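Local coordinates for protein relik capsid n-terminal domain (PDB 2XGU) that probably forms the outer, hexamer-building layer of the conical capsid shell that encloses the genome of an ancient rabbit lentivirus, at residues A20-Q25 with H29-P34; N46-D51 with E111-R116; D71-K76 with Q101-G106. One frame throughout, in Å; residues are numbered along the deposited sequence. Where two conformers were deposited one is given.

Contact 1: residues A20-Q25 with H29-P34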
ATOM      1  N   ALA A  20     -13.224  12.938  16.158  1.00 15.45           N
ATOM      2  CA  ALA A  20     -13.693  14.210  15.603  1.00 16.71           C
ATOM      3  C   ALA A  20     -12.688  14.795  14.621  1.00 18.07           C
ATOM      4  O   ALA A  20     -13.076  15.310  13.576  1.00 17.85           O
ATOM      5  CB  ALA A  20     -14.007  15.205  16.707  1.00 16.72           C
ATOM      6  N   ALA A  21     -11.397  14.703  14.954  1.00 16.22           N
ATOM      7  CA  ALA A  21     -10.351  15.259  14.102  1.00 14.10           C
ATOM      8  C   ALA A  21     -10.210  14.499  12.772  1.00 13.11           C
ATOM      9  O   ALA A  21     -10.041  15.115  11.712  1.00 15.29           O
ATOM     10  CB  ALA A  21      -9.027  15.285  14.861  1.00 14.83           C
ATOM     11  N   TRP A  22     -10.277  13.173  12.837  1.00 13.66           N
ATOM     12  CA  TRP A  22     -10.258  12.340  11.645  1.00 13.86           C
ATOM     13  C   TRP A  22     -11.453  12.661  10.748  1.00 15.74           C
ATOM     14  O   TRP A  22     -11.304  12.818   9.535  1.00 14.28           O
ATOM     15  CB  TRP A  22     -10.295  10.864  12.046  1.00 12.85           C
ATOM     16  CG  TRP A  22     -10.626   9.929  10.905  1.00 10.90           C
ATOM     17  CD1 TRP A  22     -11.754   9.165  10.790  1.00 14.13           C
ATOM     18  CD2 TRP A  22      -9.851   9.680   9.720  1.00 12.03           C
ATOM     19  NE1 TRP A  22     -11.720   8.442   9.625  1.00 14.27           N
ATOM     20  CE2 TRP A  22     -10.567   8.733   8.950  1.00 15.14           C
ATOM     21  CE3 TRP A  22      -8.611  10.137   9.252  1.00 13.00           C
ATOM     22  CZ2 TRP A  22     -10.102   8.255   7.720  1.00 17.16           C
ATOM     23  CZ3 TRP A  22      -8.144   9.652   8.022  1.00 15.99           C
ATOM     24  CH2 TRP A  22      -8.894   8.726   7.276  1.00 16.97           C
ATOM     25  N   LEU A  23     -12.633  12.777  11.346  1.00 14.36           N
ATOM     26  CA  LEU A  23     -13.824  13.093  10.561  1.00 16.79           C
ATOM     27  C   LEU A  23     -13.724  14.452   9.861  1.00 17.67           C
ATOM     28  O   LEU A  23     -14.132  14.579   8.704  1.00 19.01           O
ATOM     29  CB  LEU A  23     -15.092  13.000  11.418  1.00 17.86           C
ATOM     30  CG  LEU A  23     -15.388  11.580  11.896  1.00 19.82           C
ATOM     31  CD1 LEU A  23     -16.632  11.557  12.780  1.00 22.04           C
ATOM     32  CD2 LEU A  23     -15.545  10.618  10.725  1.00 22.25           C
ATOM     33  N   LYS A  24     -13.177  15.460  10.545  1.00 15.94           N
ATOM     34  CA  LYS A  24     -12.988  16.770   9.925  1.00 16.06           C
ATOM     35  C   LYS A  24     -12.006  16.681   8.756  1.00 18.73           C
ATOM     36  O   LYS A  24     -12.209  17.305   7.722  1.00 21.18           O
ATOM     37  CB  LYS A  24     -12.507  17.799  10.947  1.00 21.02           C
ATOM     38  CG  LYS A  24     -13.592  18.275  11.907  1.00 27.80           C
ATOM     39  N   GLN A  25     -10.949  15.889   8.922  1.00 17.06           N
ATOM     40  CA  GLN A  25      -9.952  15.708   7.868  1.00 19.85           C
ATOM     41  C   GLN A  25     -10.618  15.129   6.628  1.00 18.40           C
ATOM     42  O   GLN A  25     -10.426  15.630   5.525  1.00 20.23           O
ATOM     43  CB  GLN A  25      -8.803  14.804   8.347  1.00 17.16           C
ATOM     44  CG  GLN A  25      -7.778  14.421   7.286  1.00 18.51           C
ATOM     45  CD  GLN A  25      -7.019  15.606   6.730  1.00 20.09           C
ATOM     46  OE1 GLN A  25      -6.828  16.613   7.414  1.00 20.56           O
ATOM     47  NE2 GLN A  25      -6.590  15.498   5.475  1.00 19.26           N
ATOM     48  N   HIS A  29     -11.188  17.302   3.111  1.00 28.72           N
ATOM     49  CA  HIS A  29     -10.253  16.991   2.026  1.00 31.89           C
ATOM     50  C   HIS A  29     -10.632  15.755   1.198  1.00 29.48           C
ATOM     51  O   HIS A  29     -10.209  15.622   0.051  1.00 38.22           O
ATOM     52  CB  HIS A  29      -8.827  16.848   2.575  1.00 29.55           C
ATOM     53  CG  HIS A  29      -8.376  18.014   3.407  1.00 33.19           C
ATOM     54  ND1 HIS A  29      -8.440  18.016   4.784  1.00 38.95           N
ATOM     55  CD2 HIS A  29      -7.852  19.211   3.053  1.00 32.50           C
ATOM     56  CE1 HIS A  29      -7.978  19.165   5.245  1.00 41.08           C
ATOM     57  NE2 HIS A  29      -7.615  19.910   4.214  1.00 44.23           N
ATOM     58  N   GLY A  30     -11.426  14.858   1.772  1.00 24.71           N
ATOM     59  CA  GLY A  30     -11.789  13.620   1.102  1.00 26.06           C
ATOM     60  C   GLY A  30     -11.051  12.399   1.636  1.00 29.47           C
ATOM     61  O   GLY A  30      -9.905  12.488   2.069  1.00 24.40           O
ATOM     62  N   LEU A  31     -11.705  11.246   1.583  1.00 23.90           N
ATOM     63  CA  LEU A  31     -11.174  10.025   2.173  1.00 25.78           C
ATOM     64  C   LEU A  31      -9.885   9.540   1.499  1.00 22.05           C
ATOM     65  O   LEU A  31      -8.963   9.075   2.174  1.00 19.81           O
ATOM     66  CB  LEU A  31     -12.235   8.924   2.127  1.00 26.48           C
ATOM     67  CG  LEU A  31     -11.806   7.559   2.653  1.00 25.99           C
ATOM     68  CD1 LEU A  31     -11.458   7.654   4.139  1.00 26.45           C
ATOM     69  CD2 LEU A  31     -12.913   6.534   2.410  1.00 29.75           C
ATOM     70  N   THR A  32      -9.817   9.658   0.177  1.00 23.18           N
ATOM     71  CA  THR A  32      -8.671   9.123  -0.566  1.00 21.86           C
ATOM     72  C   THR A  32      -7.794  10.228  -1.151  1.00 24.32           C
ATOM     73  O   THR A  32      -6.977   9.989  -2.042  1.00 25.17           O
ATOM     74  CB  THR A  32      -9.119   8.168  -1.699  1.00 24.93           C
ATOM     75  OG1 THR A  32     -10.084   8.829  -2.525  1.00 29.37           O
ATOM     76  CG2 THR A  32      -9.742   6.900  -1.113  1.00 22.20           C
ATOM     77  N   HIS A  33      -7.982  11.446  -0.662  1.00 19.64           N
ATOM     78  CA  HIS A  33      -7.072  12.535  -0.982  1.00 20.60           C
ATOM     79  C   HIS A  33      -5.717  12.169  -0.388  1.00 18.96           C
ATOM     80  O   HIS A  33      -5.656  11.620   0.713  1.00 17.45           O
ATOM     81  CB  HIS A  33      -7.581  13.821  -0.346  1.00 22.44           C
ATOM     82  CG  HIS A  33      -6.786  15.033  -0.715  1.00 30.77           C
ATOM     83  ND1 HIS A  33      -5.632  15.393  -0.056  1.00 35.35           N
ATOM     84  CD2 HIS A  33      -6.988  15.970  -1.670  1.00 37.33           C
ATOM     85  CE1 HIS A  33      -5.152  16.501  -0.595  1.00 37.09           C
ATOM     86  NE2 HIS A  33      -5.952  16.872  -1.574  1.00 43.81           N
ATOM     87  N   PRO A  34      -4.618  12.471  -1.099  1.00 17.78           N
ATOM     88  CA  PRO A  34      -3.289  12.086  -0.594  1.00 14.95           C
ATOM     89  C   PRO A  34      -3.010  12.550   0.846  1.00 14.03           C
ATOM     90  O   PRO A  34      -2.477  11.779   1.639  1.00 15.31           O
ATOM     91  CB  PRO A  34      -2.333  12.772  -1.570  1.00 19.38           C
ATOM     92  CG  PRO A  34      -3.100  12.898  -2.813  1.00 20.01           C
ATOM     93  CD  PRO A  34      -4.534  13.123  -2.418  1.00 18.03           C
TER

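Contact 2: residues N46-D51 with E111-R116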
ATOM      1  N   ASN A  46       0.131   1.836  15.957  0.52 12.78           N
ATOM      2  CA  ASN A  46      -0.197   1.128  17.193  0.52 15.38           C
ATOM      3  C   ASN A  46      -1.696   0.889  17.406  0.52 13.90           C
ATOM      4  O   ASN A  46      -2.109   0.422  18.466  0.52 13.55           O
ATOM      5  CB  ASN A  46       0.419   1.829  18.402  0.52 19.66           C
ATOM      6  CG  ASN A  46       1.923   2.004  18.268  0.52 24.30           C
ATOM      7  OD1 ASN A  46       2.601   1.183  17.648  0.52 26.88           O
ATOM      8  ND2 ASN A  46       2.449   3.072  18.849  0.52 29.38           N
ATOM      9  N   PHE A  47      -2.509   1.201  16.407  1.00 12.17           N
ATOM     10  CA  PHE A  47      -3.938   0.860  16.473  1.00 12.45           C
ATOM     11  C   PHE A  47      -4.130  -0.648  16.413  1.00 12.28           C
ATOM     12  O   PHE A  47      -3.416  -1.345  15.685  1.00 14.33           O
ATOM     13  CB  PHE A  47      -4.702   1.472  15.293  1.00 14.19           C
ATOM     14  CG  PHE A  47      -5.213   2.867  15.532  1.00 14.10           C
ATOM     15  CD1 PHE A  47      -4.588   3.725  16.420  1.00 17.40           C
ATOM     16  CD2 PHE A  47      -6.338   3.314  14.844  1.00 20.66           C
ATOM     17  CE1 PHE A  47      -5.083   5.020  16.625  1.00 25.21           C
ATOM     18  CE2 PHE A  47      -6.832   4.596  15.050  1.00 25.75           C
ATOM     19  CZ  PHE A  47      -6.201   5.439  15.937  1.00 21.13           C
ATOM     20  N   THR A  48      -5.136  -1.161  17.118  1.00 12.22           N
ATOM     21  CA  THR A  48      -5.553  -2.544  16.886  1.00 12.48           C
ATOM     22  C   THR A  48      -6.471  -2.600  15.659  1.00 11.38           C
ATOM     23  O   THR A  48      -6.881  -1.569  15.116  1.00 11.93           O
ATOM     24  CB  THR A  48      -6.341  -3.102  18.082  1.00 11.81           C
ATOM     25  OG1 THR A  48      -7.638  -2.479  18.122  1.00 13.30           O
ATOM     26  CG2 THR A  48      -5.607  -2.836  19.385  1.00 14.60           C
ATOM     27  N   SER A  49      -6.790  -3.805  15.200  1.00 12.85           N
ATOM     28  CA  SER A  49      -7.699  -3.945  14.076  0.72 12.54           C
ATOM     29  C   SER A  49      -9.089  -3.398  14.427  1.00 12.37           C
ATOM     30  O   SER A  49      -9.776  -2.820  13.576  1.00 15.53           O
ATOM     31  CB  SER A  49      -7.742  -5.404  13.606  0.72 12.82           C
ATOM     32  OG  SER A  49      -6.428  -5.824  13.262  0.72 13.59           O
ATOM     33  N   VAL A  50      -9.497  -3.565  15.680  1.00 11.56           N
ATOM     34  CA  VAL A  50     -10.774  -3.005  16.133  1.00 13.39           C
ATOM     35  C   VAL A  50     -10.774  -1.464  16.076  1.00 12.49           C
ATOM     36  O   VAL A  50     -11.756  -0.851  15.639  1.00 13.61           O
ATOM     37  CB  VAL A  50     -11.136  -3.499  17.550  1.00 14.89           C
ATOM     38  CG1 VAL A  50     -12.357  -2.756  18.085  1.00 17.40           C
ATOM     39  CG2 VAL A  50     -11.406  -5.017  17.524  1.00 18.00           C
ATOM     40  N   ASP A  51      -9.683  -0.842  16.511  1.00 12.33           N
ATOM     41  CA  ASP A  51      -9.515   0.601  16.404  1.00 12.04           C
ATOM     42  C   ASP A  51      -9.621   1.066  14.941  1.00 11.23           C
ATOM     43  O   ASP A  51     -10.240   2.087  14.647  1.00 11.87           O
ATOM     44  CB  ASP A  51      -8.133   1.023  16.913  1.00 10.45           C
ATOM     45  CG  ASP A  51      -7.928   0.772  18.397  1.00 13.37           C
ATOM     46  OD1 ASP A  51      -8.898   0.767  19.172  1.00 15.59           O
ATOM     47  OD2 ASP A  51      -6.750   0.607  18.814  1.00 14.11           O
ATOM     48  N   GLU A 111      -9.463  -8.353  23.381  1.00 24.23           N
ATOM     49  CA  GLU A 111      -8.850  -9.455  22.640  1.00 28.10           C
ATOM     50  C   GLU A 111      -7.918  -8.941  21.556  1.00 24.48           C
ATOM     51  O   GLU A 111      -6.789  -9.420  21.424  1.00 21.89           O
ATOM     52  CB  GLU A 111      -9.916 -10.345  22.002  1.00 26.51           C
ATOM     53  CG  GLU A 111     -10.535 -11.345  22.953  1.00 39.84           C
ATOM     54  CD  GLU A 111     -11.702 -12.079  22.331  1.00 49.38           C
ATOM     55  OE1 GLU A 111     -11.993 -13.214  22.771  1.00 55.25           O
ATOM     56  OE2 GLU A 111     -12.330 -11.521  21.404  1.00 41.29           O
ATOM     57  N   ALA A 112      -8.392  -7.965  20.786  1.00 20.95           N
ATOM     58  CA  ALA A 112      -7.630  -7.423  19.667  1.00 16.14           C
ATOM     59  C   ALA A 112      -6.346  -6.709  20.107  1.00 16.58           C
ATOM     60  O   ALA A 112      -5.434  -6.512  19.305  1.00 16.72           O
ATOM     61  CB  ALA A 112      -8.511  -6.471  18.854  1.00 16.17           C
ATOM     62  N   ALA A 113      -6.282  -6.335  21.380  1.00 21.13           N
ATOM     63  CA  ALA A 113      -5.124  -5.628  21.909  1.00 22.58           C
ATOM     64  C   ALA A 113      -4.085  -6.583  22.512  1.00 23.44           C
ATOM     65  O   ALA A 113      -3.024  -6.148  22.966  1.00 24.55           O
ATOM     66  CB  ALA A 113      -5.579  -4.602  22.943  1.00 23.77           C
ATOM     67  N   GLY A 114      -4.381  -7.881  22.489  1.00 22.68           N
ATOM     68  CA  GLY A 114      -3.508  -8.880  23.086  1.00 25.81           C
ATOM     69  C   GLY A 114      -2.304  -9.246  22.237  1.00 26.98           C
ATOM     70  O   GLY A 114      -2.282  -8.992  21.036  1.00 22.45           O
ATOM     71  N   PRO A 115      -1.282  -9.843  22.867  1.00 24.69           N
ATOM     72  CA  PRO A 115      -0.044 -10.232  22.182  1.00 27.62           C
ATOM     73  C   PRO A 115      -0.275 -11.151  20.993  1.00 22.51           C
ATOM     74  O   PRO A 115       0.489 -11.080  20.030  1.00 23.73           O
ATOM     75  CB  PRO A 115       0.733 -10.984  23.269  1.00 31.82           C
ATOM     76  CG  PRO A 115       0.247 -10.397  24.540  1.00 34.58           C
ATOM     77  CD  PRO A 115      -1.202 -10.075  24.320  1.00 25.04           C
ATOM     78  N   ARG A 116      -1.300 -11.996  21.056  1.00 25.08           N
ATOM     79  CA  ARG A 116      -1.598 -12.926  19.971  1.00 28.53           C
ATOM     80  C   ARG A 116      -1.835 -12.185  18.654  1.00 24.33           C
ATOM     81  O   ARG A 116      -1.656 -12.749  17.572  1.00 21.97           O
ATOM     82  CB  ARG A 116      -2.824 -13.779  20.316  1.00 33.86           C
ATOM     83  CG  ARG A 116      -3.186 -14.801  19.252  1.00 38.87           C
ATOM     84  CD  ARG A 116      -4.468 -15.561  19.588  1.00 48.77           C
ATOM     85  NE  ARG A 116      -4.766 -16.574  18.576  1.00 49.96           N
ATOM     86  CZ  ARG A 116      -5.969 -17.101  18.375  1.00 54.72           C
ATOM     87  NH1 ARG A 116      -7.000 -16.709  19.115  1.00 52.17           N
ATOM     88  NH2 ARG A 116      -6.145 -18.015  17.428  1.00 53.19           N
TER
HETATM   89  O   HOH W   1      -5.972  -6.293  16.474  1.00 15.14           O

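Contact 3: residues D71-K76 with Q101-G106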
ATOM      1  N   ASP A  71     -13.221  -2.895  -0.962  1.00 26.86           N
ATOM      2  CA  ASP A  71     -13.061  -3.929  -1.980  1.00 24.90           C
ATOM      3  C   ASP A  71     -11.605  -4.397  -2.089  1.00 23.71           C
ATOM      4  O   ASP A  71     -11.347  -5.591  -2.273  1.00 25.35           O
ATOM      5  CB  ASP A  71     -13.585  -3.453  -3.338  1.00 27.49           C
ATOM      6  CG  ASP A  71     -15.107  -3.464  -3.416  1.00 39.52           C
ATOM      7  OD1 ASP A  71     -15.754  -4.064  -2.530  1.00 44.04           O
ATOM      8  OD2 ASP A  71     -15.658  -2.877  -4.371  1.00 47.99           O
ATOM      9  N   LYS A  72     -10.662  -3.469  -1.979  1.00 20.35           N
ATOM     10  CA  LYS A  72      -9.255  -3.832  -2.081  1.00 22.86           C
ATOM     11  C   LYS A  72      -8.786  -4.594  -0.844  1.00 19.56           C
ATOM     12  O   LYS A  72      -8.010  -5.531  -0.962  1.00 21.52           O
ATOM     13  CB  LYS A  72      -8.370  -2.614  -2.372  1.00 20.04           C
ATOM     14  CG  LYS A  72      -8.535  -2.107  -3.790  1.00 24.83           C
ATOM     15  CD  LYS A  72      -7.571  -0.993  -4.119  1.00 30.64           C
ATOM     16  CE  LYS A  72      -7.785  -0.531  -5.555  1.00 34.77           C
ATOM     17  NZ  LYS A  72      -7.810  -1.672  -6.512  1.00 36.59           N
ATOM     18  N   ILE A  73      -9.272  -4.203   0.334  1.00 17.92           N
ATOM     19  CA  ILE A  73      -9.005  -4.957   1.562  1.00 16.73           C
ATOM     20  C   ILE A  73      -9.517  -6.395   1.457  1.00 19.41           C
ATOM     21  O   ILE A  73      -8.821  -7.344   1.832  1.00 19.36           O
ATOM     22  CB  ILE A  73      -9.613  -4.259   2.802  1.00 15.53           C
ATOM     23  CG1 ILE A  73      -8.907  -2.922   3.060  1.00 18.50           C
ATOM     24  CG2 ILE A  73      -9.518  -5.147   4.035  1.00 18.91           C
ATOM     25  CD1 ILE A  73      -9.672  -2.016   3.992  1.00 22.57           C
ATOM     26  N   LYS A  74     -10.720  -6.557   0.917  1.00 20.52           N
ATOM     27  CA  LYS A  74     -11.299  -7.889   0.752  1.00 21.25           C
ATOM     28  C   LYS A  74     -10.469  -8.722  -0.204  1.00 22.83           C
ATOM     29  O   LYS A  74     -10.286  -9.920   0.007  1.00 23.03           O
ATOM     30  CB  LYS A  74     -12.745  -7.802   0.253  1.00 22.24           C
ATOM     31  CG  LYS A  74     -13.723  -7.418   1.348  1.00 34.02           C
ATOM     32  CD  LYS A  74     -15.153  -7.391   0.844  1.00 43.02           C
ATOM     33  CE  LYS A  74     -16.095  -6.837   1.904  1.00 46.85           C
ATOM     34  NZ  LYS A  74     -17.500  -6.740   1.408  1.00 52.14           N
ATOM     35  N   GLU A  75      -9.962  -8.085  -1.253  1.00 23.00           N
ATOM     36  CA  GLU A  75      -9.132  -8.785  -2.230  1.00 23.93           C
ATOM     37  C   GLU A  75      -7.856  -9.310  -1.572  1.00 20.42           C
ATOM     38  O   GLU A  75      -7.429 -10.431  -1.844  1.00 21.16           O
ATOM     39  CB  GLU A  75      -8.803  -7.883  -3.425  1.00 31.69           C
ATOM     40  CG  GLU A  75     -10.014  -7.490  -4.257  1.00 44.14           C
ATOM     41  CD  GLU A  75      -9.684  -6.453  -5.320  1.00 56.16           C
ATOM     42  OE1 GLU A  75      -8.485  -6.143  -5.502  1.00 59.06           O
ATOM     43  OE2 GLU A  75     -10.625  -5.950  -5.976  1.00 60.01           O
ATOM     44  N   LYS A  76      -7.252  -8.493  -0.710  1.00 20.12           N
ATOM     45  CA  LYS A  76      -6.066  -8.906   0.040  1.00 18.00           C
ATOM     46  C   LYS A  76      -6.370 -10.066   0.979  1.00 19.66           C
ATOM     47  O   LYS A  76      -5.556 -10.980   1.141  1.00 19.18           O
ATOM     48  CB  LYS A  76      -5.510  -7.747   0.867  1.00 21.53           C
ATOM     49  CG  LYS A  76      -5.012  -6.570   0.045  1.00 30.62           C
ATOM     50  CD  LYS A  76      -4.480  -5.475   0.969  1.00 34.77           C
ATOM     51  CE  LYS A  76      -4.200  -4.187   0.226  1.00 30.57           C
ATOM     52  NZ  LYS A  76      -3.256  -4.398  -0.911  1.00 36.05           N
ATOM     53  N   GLN A 101      -9.348 -12.961  11.401  1.00 16.66           N
ATOM     54  CA  GLN A 101      -8.651 -12.605  12.630  1.00 18.13           C
ATOM     55  C   GLN A 101      -7.758 -11.378  12.437  1.00 20.18           C
ATOM     56  O   GLN A 101      -7.703 -10.493  13.288  1.00 17.51           O
ATOM     57  CB  GLN A 101      -7.820 -13.794  13.131  1.00 21.39           C
ATOM     58  CG  GLN A 101      -8.675 -14.958  13.635  1.00 22.90           C
ATOM     59  CD  GLN A 101      -7.851 -16.165  14.043  1.00 26.82           C
ATOM     60  OE1 GLN A 101      -7.967 -16.660  15.168  1.00 32.43           O
ATOM     61  NE2 GLN A 101      -7.020 -16.651  13.131  1.00 21.43           N
ATOM     62  N   ILE A 102      -7.045 -11.335  11.317  1.00 15.96           N
ATOM     63  CA  ILE A 102      -6.198 -10.185  11.021  1.00 18.74           C
ATOM     64  C   ILE A 102      -7.028  -8.897  10.934  1.00 14.22           C
ATOM     65  O   ILE A 102      -6.605  -7.849  11.432  1.00 17.00           O
ATOM     66  CB  ILE A 102      -5.349 -10.442   9.751  1.00 17.20           C
ATOM     67  CG1 ILE A 102      -4.293 -11.507  10.037  1.00 17.41           C
ATOM     68  CG2 ILE A 102      -4.699  -9.163   9.239  1.00 15.24           C
ATOM     69  CD1 ILE A 102      -3.777 -12.191   8.784  1.00 17.11           C
ATOM     70  N   ARG A 103      -8.228  -8.987  10.354  1.00 12.47           N
ATOM     71  CA  ARG A 103      -9.139  -7.846  10.200  1.00 16.26           C
ATOM     72  C   ARG A 103      -9.928  -7.512  11.475  1.00 18.81           C
ATOM     73  O   ARG A 103     -10.739  -6.578  11.474  1.00 20.84           O
ATOM     74  CB  ARG A 103     -10.123  -8.128   9.061  1.00 17.66           C
ATOM     75  CG  ARG A 103      -9.504  -8.255   7.666  1.00 17.33           C
ATOM     76  CD  ARG A 103     -10.488  -8.855   6.657  1.00 27.91           C
ATOM     77  NE  ARG A 103     -11.579  -7.939   6.347  1.00 33.05           N
ATOM     78  CZ  ARG A 103     -12.647  -8.264   5.629  1.00 31.91           C
ATOM     79  NH1 ARG A 103     -12.777  -9.493   5.140  1.00 27.49           N
ATOM     80  NH2 ARG A 103     -13.585  -7.359   5.397  1.00 34.56           N
ATOM     81  N   GLY A 104      -9.723  -8.280  12.537  1.00 17.69           N
ATOM     82  CA  GLY A 104     -10.386  -8.055  13.813  1.00 19.24           C
ATOM     83  C   GLY A 104     -11.849  -8.467  13.888  1.00 19.58           C
ATOM     84  O   GLY A 104     -12.592  -8.014  14.762  1.00 23.18           O
ATOM     85  N   ILE A 105     -12.272  -9.336  12.982  1.00 17.69           N
ATOM     86  CA  ILE A 105     -13.670  -9.756  12.932  1.00 20.37           C
ATOM     87  C   ILE A 105     -14.009 -10.692  14.088  1.00 24.32           C
ATOM     88  O   ILE A 105     -13.360 -11.723  14.279  1.00 30.41           O
ATOM     89  CB  ILE A 105     -13.982 -10.429  11.597  1.00 22.68           C
ATOM     90  CG1 ILE A 105     -13.795  -9.423  10.462  1.00 26.37           C
ATOM     91  CG2 ILE A 105     -15.410 -10.983  11.596  1.00 25.66           C
ATOM     92  CD1 ILE A 105     -13.942 -10.012   9.071  1.00 30.98           C
ATOM     93  N   GLY A 106     -15.005 -10.307  14.876  1.00 28.42           N
ATOM     94  CA  GLY A 106     -15.421 -11.096  16.021  1.00 34.35           C
ATOM     95  C   GLY A 106     -14.518 -10.961  17.234  1.00 37.23           C
ATOM     96  O   GLY A 106     -14.618 -11.754  18.171  1.00 40.58           O
TER

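Contact 1: residues A20-Q25 with H29-P34
The carbonyl O of Q25 is gripped twice by a single residue, H29. The backbone N of H29 lies 3.0 Å from Q25 O in an ordinary last-turn helical bond, and the imidazole adds ND1 of H29, 3.2 Å from the same Q25 O. This second bond, bent to 144° at the hydrogen, arrives in the carbonyl plane on a lone pair. Histidine suits the place because ND1 sits close enough to its own main chain to share the acceptor; CG lies anti to the carbonyl carbon (chi1 -52°), which carries the ring toward Q25, its edge to Q25 O. The Q25 amide and this ring are only 17° from parallel, and the bend of the Q25 chain at chi2 accompanies a bond from NE2 to T36 OG1 on the next helix.

Deeper in the domain, one methyl of L31, CD1, comes 3.9 Å from CZ2 of W22, meeting the indole obliquely. Both side chains reach inward from separate pieces of backbone, at the turn that joins helix 16-29 to helix 34-43 in the retroviral capsid N-terminal domain. G30 makes that turn possible: its positive phi is one that glycine takes readily, as there is no CB to meet H29 O. Further out, W22 is fixed by NE1 bonding to T59 OG1 and by the ring of F40, while L31 packs on K66 of helix 63-83. H33, the N-cap of helix 34-43, accepts through ND1 from A35 N.

Contact 2: residues N46-D51 with E111-R116
T48 and A113 mark the closest backbone approach, their CA atoms 5.9 Å apart, where the start of helix 49-57 faces residues 111-116. Within the latter segment, G114 N bonds back to E111 O. A water bridges the two main chains: it accepts from S49 N at 2.9 Å and donates to A112 O, also at 2.9 Å. This one molecule links an amide of a first helical turn to a carbonyl of the other segment, across a gap that the two backbones do not close by direct bonding.

T48 and D51 form a capping box, the reciprocal arrangement that closes a helix N-terminus. D51 N donates to T48 OG1 over 3.1 Å, nearly straight at 169°, and T48 N returns a bond to D51 OD2 at 2.9 Å, meeting the carboxylate from above its plane. Threonine fits because its hydroxyl, placed between the backbone N and the carbonyl carbon (chi1 72°), serves the cap while its methyl is left for packing. The other D51 oxygen, OD1, is bonded to Y11 OH of strand 8-11, tying this cap to the N-terminal beta-hairpin, a hallmark of mature retroviral capsid domains.

Across the gap, T48 CG2 lies 3.8 Å from A113 CA and also touches the A113 methyl. A112 points its CB between T48 and V50; T48 CB is 4.1 Å from A112 CB, and V50 CG2 presses to 3.5 Å from the same A112 CB, a snug methyl-to-methyl fit. Alanine is small enough to let the backbones draw this near, and the branched valine brings CG2 across to it.

Contact 3: residues D71-K76 with Q101-G106
R103 stretches from the end of helix 99-102 to the flank of helix 63-83, one of the long helices of the mostly alpha-helical capsid N-terminal domain, and there it crosses I73 and K74 obliquely. The backbones stay well apart, CA of I73 and CA of R103 being 9.1 Å from each other, and a long side chain is what spans the distance. Its CG is anti to the carbonyl carbon and the chain then kinks at chi3 (70°), bringing the guanidinium against two neighbouring residues of the helix. NE is the part beside I73, 4.2 Å from its CG2 methyl, which the beta-branch holds anti to the backbone N. NH2 is the part beside K74, 4.1 Å from CG of that lysine.

These are van der Waals contacts of an arginine's polar end with aliphatic carbon. Isoleucine suits the buried side of the helix, lysine the exposed one: beyond CG the K74 chain runs extended, and its NZ remains 5.6 Å from R103 NH2, a like-charged pair whose mutual repulsion is probably softened by solvent, since K74 is exposed. R103 also packs on A77 of the same long helix and on Y124 of helix 118-134.

The turn that launches R103 is a Schellman motif. The positive phi (75°) at G104 suits glycine and lets the chain leave the helix, with G104 N bonded to Q101 O. The next residue places I105 CD1 4.0 Å above the centre of one guanidinium face of R103.

Contact 1 comes first along the chain and stands apart, its centre about 23 Å from that of contact 2 and about 22 Å from that of contact 3, on the opposite side of the chain's centre from each. Contact 3 falls, in sequence, wholly between the two segments of contact 2; their centres are about 14 Å apart and they touch, S49 OG lying 2.7 Å from I102 O in a probable hydrogen bond. The fold thus appears to be closed on both sides of its centre: by a local turn between helices 16-29 and 34-43 on one, and by long-range docking of helices 99-102 and 109-112 onto helices 63-83 and 49-57 on the other.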